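Local coordinates for kinetochore protein Mis16 (Schizosaccharomyces japonicus, PDB 4XYH) that is a WD40-repeat protein that recognises histone H4 and, independently, the CENP-A-specific chaperone Scm3, and probably helps to deliver CENP-A to centromeres, at residues 30-33 with 34-38; 137-141 with 142-146. All blocks are in the same frame, centred on the assembly; numbering follows the deposited sequence.

Interaction 1: residues 30-33 with 34-38; sequences YKLW and KQNVP
Trp33 and Val37, one turn apart on the N-terminal helix 19-40, meet through a methyl group laid over an indole. Val37 CG2 sits above the six-membered ring in a CH-pi contact, 3.7 Å from its centroid and 11° off the ring normal, with Trp33 CZ2 and CH2 among its nearest carbons. The indole can lie under this methyl because its CG stands anti to the backbone N (chi1 172°) and chi2 of 87° turns the ring broadside to the valine. Beyond these residues, the NE1 of the same indole is hydrogen-bonded to the hydroxyl of Tyr41, whose ring meets it at a steep angle; with the methyl over the face, this probably helps to hold the indole's rotation.

Tyr30 and Lys34 form a second aromatic-aliphatic pair. The lysine chain bends at chi2, chi3 and chi4, and its CD comes obliquely to the phenol, 3.4 Å from Tyr30 OH and 3.6 Å from Tyr30 CZ. Farther round the helix, Leu32 CD1 lies 3.6 Å from Gln35 OE1, while Leu32 CG lies 4.0 Å from Asn36 ND2.

The backbone beneath is helical: Lys34 N donates to Tyr30 O at 2.9 Å, and Gln35 N and Asn36 N bond in the same way to Lys31 O and Leu32 O. Weaker bonds from Gln35 N to Leu32 O and from Asn36 N to Trp33 O accompany them. The aliphatic parts of Lys34 and Val37 thus cover aromatic surface, Tyr41 meets the polar need of the indole, and Lys31, Lys34 and Gln35 lie at an exposed surface.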
loop_
_atom_site.group_PDB
_atom_site.type_symbol
_atom_site.label_atom_id
_atom_site.label_comp_id
_atom_site.label_asym_id
_atom_site.label_seq_id
_atom_site.Cartn_x
_atom_site.Cartn_y
_atom_site.Cartn_z
ATOM N N TYR A 30 20.786 13.198 -3.430
ATOM C CA TYR A 30 19.539 13.847 -3.077
ATOM C C TYR A 30 19.642 15.330 -3.403
ATOM O O TYR A 30 18.682 15.932 -3.884
ATOM C CB TYR A 30 19.184 13.632 -1.596
ATOM C CG TYR A 30 18.033 14.500 -1.149
ATOM C CD1 TYR A 30 16.720 14.175 -1.473
ATOM C CD2 TYR A 30 18.257 15.659 -0.430
ATOM C CE1 TYR A 30 15.658 14.984 -1.080
ATOM C CE2 TYR A 30 17.210 16.472 -0.036
ATOM C CZ TYR A 30 15.914 16.130 -0.362
ATOM O OH TYR A 30 14.883 16.955 0.031
ATOM N N LYS A 31 20.808 15.914 -3.147
ATOM C CA LYS A 31 21.050 17.321 -3.463
ATOM C C LYS A 31 20.891 17.579 -4.967
ATOM O O LYS A 31 20.195 18.521 -5.395
ATOM C CB LYS A 31 22.448 17.730 -3.012
ATOM C CG LYS A 31 22.762 19.205 -3.210
ATOM C CD LYS A 31 24.263 19.428 -3.345
ATOM C CE LYS A 31 24.650 20.873 -3.075
ATOM N NZ LYS A 31 26.126 21.060 -3.215
ATOM N N LEU A 32 21.536 16.732 -5.762
ATOM C CA LEU A 32 21.407 16.801 -7.205
ATOM C C LEU A 32 19.951 16.633 -7.636
ATOM O O LEU A 32 19.451 17.413 -8.460
ATOM C CB LEU A 32 22.280 15.742 -7.865
ATOM C CG LEU A 32 22.492 15.951 -9.361
ATOM C CD1 LEU A 32 22.904 17.398 -9.634
ATOM C CD2 LEU A 32 23.528 14.965 -9.914
ATOM N N TRP A 33 19.271 15.626 -7.077
ATOM C CA TRP A 33 17.853 15.401 -7.373
ATOM C C TRP A 33 17.026 16.673 -7.118
ATOM O O TRP A 33 16.106 17.006 -7.872
ATOM C CB TRP A 33 17.296 14.236 -6.536
ATOM C CG TRP A 33 15.806 14.081 -6.662
ATOM C CD1 TRP A 33 15.132 13.360 -7.614
ATOM C CD2 TRP A 33 14.802 14.663 -5.818
ATOM N NE1 TRP A 33 13.776 13.461 -7.414
ATOM C CE2 TRP A 33 13.548 14.257 -6.321
ATOM C CE3 TRP A 33 14.842 15.475 -4.682
ATOM C CZ2 TRP A 33 12.348 14.638 -5.729
ATOM C CZ3 TRP A 33 13.650 15.857 -4.095
ATOM C CH2 TRP A 33 12.418 15.441 -4.620
ATOM N N LYS A 34 17.361 17.379 -6.049
ATOM C CA LYS A 34 16.640 18.588 -5.676
ATOM C C LYS A 34 16.847 19.701 -6.707
ATOM O O LYS A 34 15.959 20.511 -6.943
ATOM C CB LYS A 34 17.077 19.049 -4.285
ATOM C CG LYS A 34 15.997 19.772 -3.501
ATOM C CD LYS A 34 16.041 19.375 -2.014
ATOM C CE LYS A 34 16.893 20.335 -1.189
ATOM N NZ LYS A 34 16.341 21.738 -1.199
ATOM N N GLN A 35 18.022 19.735 -7.324
ATOM C CA GLN A 35 18.280 20.715 -8.370
ATOM C C GLN A 35 17.530 20.377 -9.656
ATOM O O GLN A 35 17.164 21.275 -10.416
ATOM C CB GLN A 35 19.777 20.810 -8.665
ATOM C CG GLN A 35 20.609 21.405 -7.542
ATOM C CD GLN A 35 22.101 21.280 -7.800
ATOM O OE1 GLN A 35 22.528 20.857 -8.882
ATOM N NE2 GLN A 35 22.903 21.646 -6.805
ATOM N N ASN A 36 17.312 19.086 -9.902
ATOM C CA ASN A 36 16.681 18.645 -11.140
ATOM C C ASN A 36 15.160 18.597 -11.106
ATOM O O ASN A 36 14.521 18.350 -12.132
ATOM C CB ASN A 36 17.200 17.275 -11.525
ATOM C CG ASN A 36 18.635 17.317 -11.948
ATOM O OD1 ASN A 36 19.118 18.345 -12.418
ATOM N ND2 ASN A 36 19.336 16.205 -11.776
ATOM N N VAL A 37 14.585 18.819 -9.934
ATOM C CA VAL A 37 13.137 18.749 -9.766
ATOM C C VAL A 37 12.335 19.561 -10.804
ATOM O O VAL A 37 11.343 19.051 -11.337
ATOM C CB VAL A 37 12.757 19.170 -8.308
ATOM C CG1 VAL A 37 11.403 19.845 -8.237
ATOM C CG2 VAL A 37 12.803 17.935 -7.392
ATOM N N PRO A 38 12.770 20.795 -11.141
ATOM C CA PRO A 38 11.926 21.508 -12.121
ATOM C C PRO A 38 11.868 20.849 -13.508
ATOM O O PRO A 38 10.950 21.141 -14.279
ATOM C CB PRO A 38 12.583 22.888 -12.214
ATOM C CG PRO A 38 13.416 23.016 -10.961
ATOM C CD PRO A 38 13.898 21.633 -10.675
#

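Interaction 2: residues 137-141 with 142-146; sequences ARFMP and QNPDI
With CG anti to the backbone N (chi1 -170°) and a bend at chi3 of 78°, Met140 swings its CE back over the reversing chain to lie 3.6 Å from Asn143 CB, whereas Phe139, with chi1 65°, holds its ring beside Pro144. These residues form the link between two antiparallel strands of a WD40 propeller blade, built from two consecutive type I turns, Met140 to Asn143 and Asn143 to Ile146. Met140 N gives a nearly straight bond to Ile146 O (2.7 Å), and Asn143 N bonds to Met140 O across the first turn. The Phe139 ring meets the proline obliquely, CD1 lying 3.9 Å from Pro144 CB, and also packs on Phe59. An alanine at Phe139 would remove the ring and would probably leave Pro144 and Phe59 without the surface that joins them. Met140 CB lies 3.9 Å from Ile146 CB, and both side chains rest on Trp190 of strand 187-190. Gln142 OE1 turns to within 3.4 Å of Met140 CG, while its NE2 bonds to Asn191 O. The second turn carries an Asx turn, in which Asp145 N donates to Asn143 OD1 at 3.1 Å.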
loop_
_atom_site.group_PDB
_atom_site.type_symbol
_atom_site.label_atom_id
_atom_site.label_comp_id
_atom_site.label_asym_id
_atom_site.label_seq_id
_atom_site.Cartn_x
_atom_site.Cartn_y
_atom_site.Cartn_z
ATOM N N ALA A 137 -3.445 0.978 7.488
ATOM C CA ALA A 137 -4.757 1.590 7.689
ATOM C C ALA A 137 -5.468 1.772 6.351
ATOM O O ALA A 137 -4.953 2.434 5.445
ATOM C CB ALA A 137 -4.616 2.920 8.411
ATOM N N ARG A 138 -6.662 1.197 6.235
ATOM C CA ARG A 138 -7.439 1.271 4.997
ATOM C C ARG A 138 -8.910 1.648 5.255
ATOM O O ARG A 138 -9.545 1.083 6.154
ATOM C CB ARG A 138 -7.362 -0.075 4.269
ATOM C CG ARG A 138 -5.946 -0.468 3.800
ATOM C CD ARG A 138 -5.466 0.459 2.673
ATOM N NE ARG A 138 -4.141 0.132 2.146
ATOM C CZ ARG A 138 -3.016 0.753 2.499
ATOM N NH1 ARG A 138 -3.044 1.725 3.406
ATOM N NH2 ARG A 138 -1.854 0.403 1.946
ATOM N N PHE A 139 -9.466 2.566 4.463
ATOM C CA PHE A 139 -10.854 2.992 4.666
ATOM C C PHE A 139 -11.805 2.046 3.899
ATOM O O PHE A 139 -11.460 1.526 2.850
ATOM C CB PHE A 139 -11.054 4.460 4.233
ATOM C CG PHE A 139 -10.850 4.708 2.746
ATOM C CD1 PHE A 139 -11.818 4.333 1.816
ATOM C CD2 PHE A 139 -9.691 5.327 2.281
ATOM C CE1 PHE A 139 -11.623 4.540 0.441
ATOM C CE2 PHE A 139 -9.492 5.552 0.910
ATOM C CZ PHE A 139 -10.461 5.157 -0.010
ATOM N N MET A 140 -12.991 1.790 4.436
ATOM C CA MET A 140 -13.946 0.926 3.731
ATOM C C MET A 140 -14.392 1.648 2.449
ATOM O O MET A 140 -14.807 2.798 2.520
ATOM C CB MET A 140 -15.129 0.610 4.632
ATOM C CG MET A 140 -16.043 -0.450 4.084
ATOM S SD MET A 140 -17.315 -0.879 5.264
ATOM C CE MET A 140 -18.440 0.510 5.055
ATOM N N PRO A 141 -14.230 1.016 1.269
ATOM C CA PRO A 141 -14.534 1.746 0.025
ATOM C C PRO A 141 -15.999 2.186 -0.105
ATOM O O PRO A 141 -16.233 3.231 -0.692
ATOM C CB PRO A 141 -14.160 0.748 -1.090
ATOM C CG PRO A 141 -13.906 -0.550 -0.432
ATOM C CD PRO A 141 -13.528 -0.246 1.004
ATOM N N GLN A 142 -16.944 1.440 0.451
ATOM C CA GLN A 142 -18.370 1.804 0.379
ATOM C C GLN A 142 -18.753 2.904 1.364
ATOM O O GLN A 142 -19.852 3.440 1.305
ATOM C CB GLN A 142 -19.250 0.572 0.632
ATOM C CG GLN A 142 -19.041 -0.572 -0.355
ATOM C CD GLN A 142 -17.972 -1.566 0.102
ATOM O OE1 GLN A 142 -17.189 -1.298 1.030
ATOM N NE2 GLN A 142 -17.958 -2.732 -0.532
ATOM N N ASN A 143 -17.842 3.203 2.287
ATOM C CA ASN A 143 -18.012 4.295 3.243
ATOM C C ASN A 143 -16.708 4.640 3.968
ATOM O O ASN A 143 -16.402 4.049 4.992
ATOM C CB ASN A 143 -19.112 3.938 4.254
ATOM C CG ASN A 143 -19.257 4.977 5.367
ATOM O OD1 ASN A 143 -18.687 6.085 5.285
ATOM N ND2 ASN A 143 -20.025 4.630 6.414
ATOM N N PRO A 144 -15.945 5.598 3.424
ATOM C CA PRO A 144 -14.626 6.010 3.925
ATOM C C PRO A 144 -14.576 6.477 5.374
ATOM O O PRO A 144 -13.465 6.701 5.878
ATOM C CB PRO A 144 -14.241 7.152 2.978
ATOM C CG PRO A 144 -14.909 6.780 1.722
ATOM C CD PRO A 144 -16.242 6.229 2.129
ATOM N N ASP A 145 -15.719 6.634 6.037
ATOM C CA ASP A 145 -15.709 7.002 7.455
ATOM C C ASP A 145 -15.351 5.802 8.317
ATOM O O ASP A 145 -15.020 5.947 9.500
ATOM C CB ASP A 145 -17.070 7.557 7.917
ATOM C CG ASP A 145 -17.339 8.985 7.438
ATOM O OD1 ASP A 145 -16.377 9.775 7.255
ATOM O OD2 ASP A 145 -18.541 9.311 7.265
ATOM N N ILE A 146 -15.468 4.615 7.741
ATOM C CA ILE A 146 -15.113 3.389 8.445
ATOM C C ILE A 146 -13.658 2.994 8.109
ATOM O O ILE A 146 -13.334 2.725 6.949
ATOM C CB ILE A 146 -16.093 2.226 8.083
ATOM C CG1 ILE A 146 -17.547 2.634 8.385
ATOM C CG2 ILE A 146 -15.703 0.946 8.778
ATOM C CD1 ILE A 146 -17.820 2.940 9.852
#

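In the fold
From the N terminus, the chain first runs through helix 19-40, where interaction 1 joins successive turns near the C-terminal end. It then enters strand 41-48, which lies beside strand 406-412 in the sheet containing the last strands of the propeller. After the strands of the following blade, interaction 2 closes the short reversal between strands 136-140 and 146-150. The two contacts are thus in series, neither nested nor crossed, and each is local. The centres of interaction 1 and interaction 2 are about 36 Å apart, and even the nearest atoms of interactions 1 and 2 are about 22 Å apart, so they do not meet. Interaction 1 belongs to the helix outside the propeller body, interaction 2 to a blade that packs against strand 187-190 of the next.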